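Local structure of protein (agglutinin) (Narcissus pseudonarcissus, 1NPL) at residues Gly7-Pro12 with Arg51-Met56. The protein binds mannose, as a daffodil lectin of the monocot mannose-binding family, probably recognising mannose-containing glycans through several sites per subunit. Sequence-based numbering, arbitrary orientation.
Sequences GETLSP and RCHLSM. Unlike the reference sequence in segment 51-56: Arg51 (reference Gly).
Thr9 and Leu10 run antiparallel to Leu54 and Ser55, with Leu10 and Leu54 as the hydrogen-bonded pair and Thr9 facing Ser55 as the non-hydrogen-bonded one. Leu54 N reaches Leu10 O at 2.8 Å, almost straight at 175°; the return bond, from Leu10 N to Leu54 O, is equally short but more bent, at 144°. Beyond this pair, Met56 N gives a bond to Glu8 O, and Gly7 N closes the row on Met56 O at 2.9 Å. Gly7 has a positive phi, where a side chain would be jammed against the preceding carbonyl, so glycine suits this turn into the strand. The two leucines lie side by side and point the same way: chi1 of Leu54, 177°, puts CG on the side of CA away from its own N, from where CD2 meets Leu10 CD1 at 3.8 Å. Leu54 also packs on Leu4, Met25, Leu62 and Val64, so apolar side chains pack together on this buried face. On the other face, Thr9 turns its methyl CG2 to Ser55 OG at 3.8 Å, a contact without a hydrogen bond; small polar residues suit this more open side. At the far end, where no strand pairing remains, Pro12 lays CG against Cys52 O at 3.6 Å. Cys52 itself turns away into a disulfide with Cys29. Backbone bonds therefore set the register and leucine packing anchors one face, adding 9-10 as the outermost strand, within this chain, of an antiparallel sheet of the beta-prism II lectin fold.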
loop_
_atom_site.group_PDB
_atom_site.type_symbol
_atom_site.label_atom_id
_atom_site.label_comp_id
_atom_site.label_asym_id
_atom_site.label_seq_id
_atom_site.Cartn_x
_atom_site.Cartn_y
_atom_site.Cartn_z
ATOM N N GLY A 7 4.566 -21.538 1.825
ATOM C CA GLY A 7 3.478 -22.063 2.656
ATOM C C GLY A 7 2.104 -21.562 2.271
ATOM O O GLY A 7 1.081 -22.098 2.691
ATOM N N GLU A 8 1.996 -20.543 1.434
ATOM C CA GLU A 8 0.735 -19.927 1.057
ATOM C C GLU A 8 0.409 -20.279 -0.397
ATOM O O GLU A 8 1.301 -20.620 -1.173
ATOM C CB GLU A 8 0.866 -18.387 1.141
ATOM C CG GLU A 8 1.127 -17.795 2.526
ATOM C CD GLU A 8 1.034 -16.280 2.522
ATOM O OE1 GLU A 8 1.328 -15.566 1.524
ATOM O OE2 GLU A 8 0.688 -15.682 3.559
ATOM N N THR A 9 -0.821 -20.125 -0.795
ATOM C CA THR A 9 -1.287 -20.256 -2.138
ATOM C C THR A 9 -2.141 -19.093 -2.632
ATOM O O THR A 9 -2.761 -18.387 -1.845
ATOM C CB THR A 9 -2.276 -21.455 -2.209
ATOM O OG1 THR A 9 -3.333 -20.932 -1.399
ATOM C CG2 THR A 9 -1.697 -22.706 -1.597
ATOM N N LEU A 10 -2.172 -18.952 -3.962
ATOM C CA LEU A 10 -3.198 -18.131 -4.577
ATOM C C LEU A 10 -4.254 -19.096 -5.137
ATOM O O LEU A 10 -3.890 -19.877 -6.027
ATOM C CB LEU A 10 -2.681 -17.241 -5.664
ATOM C CG LEU A 10 -1.550 -16.257 -5.367
ATOM C CD1 LEU A 10 -1.084 -15.594 -6.674
ATOM C CD2 LEU A 10 -2.068 -15.134 -4.423
ATOM N N SER A 11 -5.506 -18.883 -4.670
ATOM C CA SER A 11 -6.653 -19.571 -5.219
ATOM C C SER A 11 -7.067 -18.898 -6.519
ATOM O O SER A 11 -6.596 -17.811 -6.844
ATOM C CB SER A 11 -7.869 -19.471 -4.258
ATOM O OG SER A 11 -7.667 -20.227 -3.092
ATOM N N PRO A 12 -8.062 -19.495 -7.193
ATOM C CA PRO A 12 -8.544 -18.986 -8.445
ATOM C C PRO A 12 -9.000 -17.559 -8.335
ATOM O O PRO A 12 -9.834 -17.278 -7.473
ATOM C CB PRO A 12 -9.688 -19.932 -8.866
ATOM C CG PRO A 12 -9.373 -21.204 -8.157
ATOM C CD PRO A 12 -8.684 -20.788 -6.879
ATOM N N ARG A 51 -9.972 -23.697 -12.586
ATOM C CA ARG A 51 -9.831 -23.519 -11.152
ATOM C C ARG A 51 -8.588 -24.155 -10.568
ATOM O O ARG A 51 -8.612 -24.846 -9.572
ATOM C CB ARG A 51 -11.090 -23.962 -10.400
ATOM C CG ARG A 51 -12.212 -22.956 -10.673
ATOM C CD ARG A 51 -13.433 -23.324 -9.848
ATOM N NE ARG A 51 -14.494 -22.347 -10.020
ATOM C CZ ARG A 51 -14.462 -21.063 -9.670
ATOM N NH1 ARG A 51 -13.434 -20.447 -9.097
ATOM N NH2 ARG A 51 -15.561 -20.340 -9.920
ATOM N N CYS A 52 -7.459 -23.907 -11.250
ATOM C CA CYS A 52 -6.149 -24.141 -10.664
ATOM C C CYS A 52 -5.762 -23.244 -9.489
ATOM O O CYS A 52 -6.198 -22.103 -9.537
ATOM C CB CYS A 52 -5.145 -23.836 -11.794
ATOM S SG CYS A 52 -5.226 -25.121 -13.071
ATOM N N HIS A 53 -4.833 -23.718 -8.648
ATOM C CA HIS A 53 -4.237 -22.865 -7.622
ATOM C C HIS A 53 -2.740 -22.696 -7.801
ATOM O O HIS A 53 -2.043 -23.523 -8.399
ATOM C CB HIS A 53 -4.506 -23.366 -6.190
ATOM C CG HIS A 53 -4.081 -24.738 -5.805
ATOM N ND1 HIS A 53 -4.717 -25.892 -6.235
ATOM C CD2 HIS A 53 -3.098 -25.167 -5.001
ATOM C CE1 HIS A 53 -4.124 -26.992 -5.760
ATOM N NE2 HIS A 53 -3.174 -26.543 -4.969
ATOM N N LEU A 54 -2.152 -21.658 -7.266
ATOM C CA LEU A 54 -0.730 -21.406 -7.271
ATOM C C LEU A 54 -0.130 -21.659 -5.895
ATOM O O LEU A 54 -0.635 -21.118 -4.899
ATOM C CB LEU A 54 -0.424 -19.988 -7.809
ATOM C CG LEU A 54 1.082 -19.642 -7.765
ATOM C CD1 LEU A 54 1.891 -20.454 -8.793
ATOM C CD2 LEU A 54 1.331 -18.163 -7.952
ATOM N N SER A 55 0.928 -22.451 -5.738
ATOM C CA SER A 55 1.567 -22.672 -4.483
ATOM C C SER A 55 3.028 -22.247 -4.506
ATOM O O SER A 55 3.823 -22.713 -5.327
ATOM C CB SER A 55 1.611 -24.118 -3.932
ATOM O OG SER A 55 0.317 -24.668 -4.139
ATOM N N MET A 56 3.376 -21.470 -3.460
ATOM C CA MET A 56 4.758 -21.141 -3.234
ATOM C C MET A 56 5.246 -22.131 -2.176
ATOM O O MET A 56 4.940 -21.937 -0.985
ATOM C CB MET A 56 5.059 -19.689 -2.843
ATOM C CG MET A 56 6.536 -19.419 -2.467
ATOM S SD MET A 56 7.660 -19.239 -3.876
ATOM C CE MET A 56 8.940 -20.439 -3.787
#